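Long-range contact in QdtA (Thermoanaerobacterium thermosaccharolyticum, PDB 4ZU5), which belongs to the WxcM-like family of the cupin clan, whose members are built on a beta-barrel fold: residues 50-61 with 87-98. Sequence-based numbering, arbitrary orientation.
Sequences YHSHKKLHQVLI and VGLYIGPLVWRE. Unlike the reference sequence in segment 50-61: S52 (reference Ala). Unlike the reference sequence in segment 87-98: L94 (reference Phe), V95 (reference Leu).
R97 reaches across to both arms of segment 50-61. Its NH1 bonds to Q58 OE1 at 3.0 Å, with the oxygen in the guanidinium plane. Its CD lies over one face of the H51 ring, 4.0 Å from the centroid, in a CH-pi contact. The side chain bends at chi2 and chi3 (-58° and -55°), which folds the guanidinium back so that NH2 also bonds to V95 O at 2.9 Å. I91 CD1 and H51 CD2 lie over opposite faces of the guanidinium, each toward its rim.

Two antiparallel ladders meet here, one from each sheet of the cupin barrel. H51 pairs with R97. Y50 N and H51 N both turn to R97 O in weak bonds, a G1 beta bulge, while R97 N bonds well to H51 O. In the other sheet Q58 pairs with I91 and L60 with L89. L60 CD2 packs on I91 CD1 inside the barrel.

At the bulge, one face of the W96 ring packs on the Y50-H51 backbone, with Y50 C toward its rim. Its NE1 bonds to E98 OE2 at 2.9 Å, while E98 CG sits over the Y50 ring. At the loop end, H57 ND1 and Y90 OH share a 2.6 Å hydrogen bond at the ring edges.

Further out, Y37 OH bonds to Q58 NE2 and R70 forms a salt bridge with E98. The ring of Y121, a thymidine-pocket residue, meets H51.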
loop_
_atom_site.group_PDB
_atom_site.type_symbol
_atom_site.label_atom_id
_atom_site.label_comp_id
_atom_site.label_asym_id
_atom_site.label_seq_id
_atom_site.Cartn_x
_atom_site.Cartn_y
_atom_site.Cartn_z
ATOM N N TYR A 50 3.677 19.325 4.297
ATOM C CA TYR A 50 4.039 20.394 5.221
ATOM C C TYR A 50 4.047 19.849 6.640
ATOM O O TYR A 50 3.349 20.378 7.514
ATOM C CB TYR A 50 3.068 21.591 5.137
ATOM C CG TYR A 50 3.015 22.275 3.779
ATOM C CD1 TYR A 50 3.985 23.194 3.376
ATOM C CD2 TYR A 50 1.978 22.000 2.898
ATOM C CE1 TYR A 50 3.905 23.839 2.145
ATOM C CE2 TYR A 50 1.881 22.643 1.686
ATOM C CZ TYR A 50 2.851 23.546 1.319
ATOM O OH TYR A 50 2.766 24.065 0.069
ATOM N N HIS A 51 4.894 18.853 6.902
ATOM C CA HIS A 51 5.012 18.325 8.255
ATOM C C HIS A 51 6.260 17.492 8.423
ATOM O O HIS A 51 6.990 17.230 7.461
ATOM C CB HIS A 51 3.738 17.537 8.639
ATOM C CG HIS A 51 3.608 16.218 7.944
ATOM N ND1 HIS A 51 2.956 16.071 6.740
ATOM C CD2 HIS A 51 4.099 14.995 8.257
ATOM C CE1 HIS A 51 3.051 14.816 6.336
ATOM N NE2 HIS A 51 3.749 14.147 7.234
ATOM N N SER A 52 6.564 17.215 9.680
ATOM C CA SER A 52 7.598 16.296 10.056
ATOM C C SER A 52 7.150 15.444 11.260
ATOM O O SER A 52 6.003 15.536 11.730
ATOM C CB SER A 52 8.867 17.061 10.398
ATOM O OG SER A 52 9.965 16.171 10.632
ATOM N N HIS A 53 8.052 14.596 11.751
ATOM C CA HIS A 53 7.801 13.813 12.964
ATOM C C HIS A 53 9.030 13.659 13.780
ATOM O O HIS A 53 10.127 13.670 13.226
ATOM C CB HIS A 53 7.421 12.398 12.574
ATOM C CG HIS A 53 6.238 12.343 11.692
ATOM N ND1 HIS A 53 4.960 12.298 12.190
ATOM C CD2 HIS A 53 6.124 12.405 10.346
ATOM C CE1 HIS A 53 4.100 12.255 11.185
ATOM N NE2 HIS A 53 4.782 12.318 10.055
ATOM N N LYS A 54 8.853 13.388 15.060
ATOM C CA LYS A 54 10.008 13.077 15.918
ATOM C C LYS A 54 10.336 11.580 16.007
ATOM O O LYS A 54 11.485 11.201 16.206
ATOM C CB LYS A 54 9.820 13.595 17.352
ATOM C CG LYS A 54 9.436 15.065 17.524
ATOM C CD LYS A 54 7.914 15.313 17.623
ATOM C CE LYS A 54 7.343 15.393 19.042
ATOM N NZ LYS A 54 7.581 16.738 19.651
ATOM N N LYS A 55 9.341 10.711 15.928
ATOM C CA LYS A 55 9.592 9.292 16.254
ATOM C C LYS A 55 9.198 8.305 15.126
ATOM O O LYS A 55 9.543 7.141 15.154
ATOM C CB LYS A 55 8.807 8.937 17.527
ATOM C CG LYS A 55 9.495 9.481 18.782
ATOM C CD LYS A 55 8.579 9.780 19.959
ATOM C CE LYS A 55 7.315 8.932 19.942
ATOM N NZ LYS A 55 6.631 8.949 21.271
ATOM N N LEU A 56 8.416 8.765 14.188
ATOM C CA LEU A 56 7.857 7.957 13.132
ATOM C C LEU A 56 8.878 7.690 12.010
ATOM O O LEU A 56 9.624 8.576 11.617
ATOM C CB LEU A 56 6.653 8.698 12.570
ATOM C CG LEU A 56 5.839 7.960 11.516
ATOM C CD1 LEU A 56 5.223 6.708 12.136
ATOM C CD2 LEU A 56 4.747 8.807 10.895
ATOM N N HIS A 57 8.815 6.487 11.428
ATOM C CA HIS A 57 9.639 6.127 10.281
ATOM C C HIS A 57 8.598 5.748 9.241
ATOM O O HIS A 57 7.560 5.189 9.587
ATOM C CB HIS A 57 10.600 4.973 10.618
ATOM C CG HIS A 57 11.626 5.313 11.655
ATOM N ND1 HIS A 57 12.944 5.599 11.361
ATOM C CD2 HIS A 57 11.534 5.344 13.004
ATOM C CE1 HIS A 57 13.588 5.904 12.480
ATOM N NE2 HIS A 57 12.744 5.770 13.488
ATOM N N GLN A 58 8.841 6.148 7.997
ATOM C CA GLN A 58 7.913 5.968 6.906
ATOM C C GLN A 58 8.684 5.586 5.670
ATOM O O GLN A 58 9.865 5.948 5.532
ATOM C CB GLN A 58 7.294 7.334 6.607
ATOM C CG GLN A 58 6.342 7.815 7.674
ATOM C CD GLN A 58 5.494 8.976 7.148
ATOM O OE1 GLN A 58 5.952 9.807 6.372
ATOM N NE2 GLN A 58 4.239 8.989 7.529
ATOM N N VAL A 59 7.989 4.940 4.745
ATOM C CA VAL A 59 8.455 4.724 3.395
ATOM C C VAL A 59 7.360 5.172 2.461
ATOM O O VAL A 59 6.247 4.714 2.549
ATOM C CB VAL A 59 8.802 3.254 3.183
ATOM C CG1 VAL A 59 9.089 2.914 1.735
ATOM C CG2 VAL A 59 10.035 2.897 4.025
ATOM N N LEU A 60 7.722 6.013 1.513
ATOM C CA LEU A 60 6.783 6.498 0.512
ATOM C C LEU A 60 7.024 5.786 -0.809
ATOM O O LEU A 60 8.174 5.603 -1.242
ATOM C CB LEU A 60 6.964 8.013 0.301
ATOM C CG LEU A 60 6.337 8.998 1.291
ATOM C CD1 LEU A 60 6.713 8.700 2.742
ATOM C CD2 LEU A 60 6.703 10.443 0.987
ATOM N N ILE A 61 5.959 5.440 -1.508
ATOM C CA ILE A 61 6.090 4.740 -2.806
ATOM C C ILE A 61 5.021 5.222 -3.765
ATOM O O ILE A 61 3.840 5.286 -3.409
ATOM C CB ILE A 61 5.904 3.189 -2.659
ATOM C CG1 ILE A 61 6.661 2.668 -1.444
ATOM C CG2 ILE A 61 6.310 2.434 -3.926
ATOM C CD1 ILE A 61 5.989 1.498 -0.769
ATOM N N VAL A 87 10.549 1.217 -6.049
ATOM C CA VAL A 87 11.468 2.079 -5.280
ATOM C C VAL A 87 10.703 2.820 -4.185
ATOM O O VAL A 87 9.696 3.487 -4.435
ATOM C CB VAL A 87 12.176 3.095 -6.182
ATOM C CG1 VAL A 87 12.952 4.137 -5.398
ATOM C CG2 VAL A 87 13.093 2.352 -7.146
ATOM N N GLY A 88 11.174 2.691 -2.949
ATOM C CA GLY A 88 10.583 3.416 -1.832
ATOM C C GLY A 88 11.509 4.501 -1.312
ATOM O O GLY A 88 12.749 4.335 -1.336
ATOM N N LEU A 89 10.900 5.544 -0.770
ATOM C CA LEU A 89 11.641 6.640 -0.140
ATOM C C LEU A 89 11.427 6.513 1.351
ATOM O O LEU A 89 10.354 6.801 1.888
ATOM C CB LEU A 89 11.189 7.999 -0.682
ATOM C CG LEU A 89 11.862 9.233 -0.071
ATOM C CD1 LEU A 89 13.286 9.263 -0.555
ATOM C CD2 LEU A 89 11.108 10.458 -0.538
ATOM N N TYR A 90 12.494 6.116 2.025
ATOM C CA TYR A 90 12.505 6.072 3.485
ATOM C C TYR A 90 12.774 7.440 4.015
ATOM O O TYR A 90 13.729 8.118 3.606
ATOM C CB TYR A 90 13.642 5.180 3.970
ATOM C CG TYR A 90 13.937 5.277 5.457
ATOM C CD1 TYR A 90 13.060 4.790 6.405
ATOM C CD2 TYR A 90 15.045 5.950 5.914
ATOM C CE1 TYR A 90 13.291 5.003 7.764
ATOM C CE2 TYR A 90 15.289 6.140 7.261
ATOM C CZ TYR A 90 14.424 5.635 8.196
ATOM O OH TYR A 90 14.732 5.847 9.549
ATOM N N ILE A 91 11.953 7.824 4.975
ATOM C CA ILE A 91 12.114 9.102 5.643
ATOM C C ILE A 91 12.049 8.893 7.127
ATOM O O ILE A 91 11.024 8.556 7.661
ATOM C CB ILE A 91 11.024 10.135 5.257
ATOM C CG1 ILE A 91 11.004 10.341 3.752
ATOM C CG2 ILE A 91 11.270 11.465 5.970
ATOM C CD1 ILE A 91 9.817 11.147 3.251
ATOM N N GLY A 92 13.152 9.184 7.789
ATOM C CA GLY A 92 13.243 9.129 9.213
ATOM C C GLY A 92 12.838 10.391 9.954
ATOM O O GLY A 92 12.182 11.239 9.394
ATOM N N PRO A 93 13.113 10.437 11.258
ATOM C CA PRO A 93 12.691 11.540 12.117
ATOM C C PRO A 93 13.330 12.864 11.722
ATOM O O PRO A 93 14.477 12.908 11.223
ATOM C CB PRO A 93 13.195 11.108 13.485
ATOM C CG PRO A 93 12.966 9.637 13.439
ATOM C CD PRO A 93 13.524 9.280 12.075
ATOM N N LEU A 94 12.493 13.880 11.841
ATOM C CA LEU A 94 12.898 15.263 11.761
ATOM C C LEU A 94 13.340 15.677 10.395
ATOM O O LEU A 94 14.185 16.568 10.224
ATOM C CB LEU A 94 14.011 15.537 12.749
ATOM C CG LEU A 94 13.501 15.546 14.193
ATOM C CD1 LEU A 94 14.689 15.809 15.085
ATOM C CD2 LEU A 94 12.376 16.520 14.494
ATOM N N VAL A 95 12.676 15.112 9.407
ATOM C CA VAL A 95 12.815 15.594 8.071
ATOM C C VAL A 95 11.477 16.217 7.700
ATOM O O VAL A 95 10.449 15.611 7.919
ATOM C CB VAL A 95 13.096 14.432 7.128
ATOM C CG1 VAL A 95 13.070 14.896 5.680
ATOM C CG2 VAL A 95 14.466 13.805 7.440
ATOM N N TRP A 96 11.489 17.441 7.168
ATOM C CA TRP A 96 10.259 18.123 6.761
ATOM C C TRP A 96 9.966 17.720 5.347
ATOM O O TRP A 96 10.851 17.709 4.470
ATOM C CB TRP A 96 10.451 19.670 6.856
ATOM C CG TRP A 96 9.269 20.539 6.473
ATOM C CD1 TRP A 96 9.007 21.037 5.245
ATOM C CD2 TRP A 96 8.246 21.046 7.324
ATOM N NE1 TRP A 96 7.856 21.801 5.260
ATOM C CE2 TRP A 96 7.381 21.835 6.529
ATOM C CE3 TRP A 96 7.926 20.867 8.653
ATOM C CZ2 TRP A 96 6.237 22.446 7.033
ATOM C CZ3 TRP A 96 6.829 21.525 9.167
ATOM C CH2 TRP A 96 5.971 22.279 8.337
ATOM N N ARG A 97 8.702 17.467 5.054
ATOM C CA ARG A 97 8.394 17.185 3.667
ATOM C C ARG A 97 7.122 17.798 3.137
ATOM O O ARG A 97 6.185 18.075 3.883
ATOM C CB ARG A 97 8.448 15.692 3.369
ATOM C CG ARG A 97 7.164 14.945 3.594
ATOM C CD ARG A 97 6.731 15.113 5.030
ATOM N NE ARG A 97 7.737 14.731 6.024
ATOM C CZ ARG A 97 7.848 13.509 6.539
ATOM N NH1 ARG A 97 7.043 12.547 6.106
ATOM N NH2 ARG A 97 8.736 13.268 7.499
ATOM N N GLU A 98 7.165 18.021 1.832
ATOM C CA GLU A 98 6.029 18.469 1.003
ATOM C C GLU A 98 5.995 17.643 -0.275
ATOM O O GLU A 98 7.011 17.134 -0.758
ATOM C CB GLU A 98 6.225 19.960 0.686
ATOM C CG GLU A 98 6.298 20.829 1.927
ATOM C CD GLU A 98 6.897 22.197 1.689
ATOM O OE1 GLU A 98 7.084 22.526 0.510
ATOM O OE2 GLU A 98 7.156 22.892 2.686
HETATM O O HOH W 1 9.075 9.983 9.262
#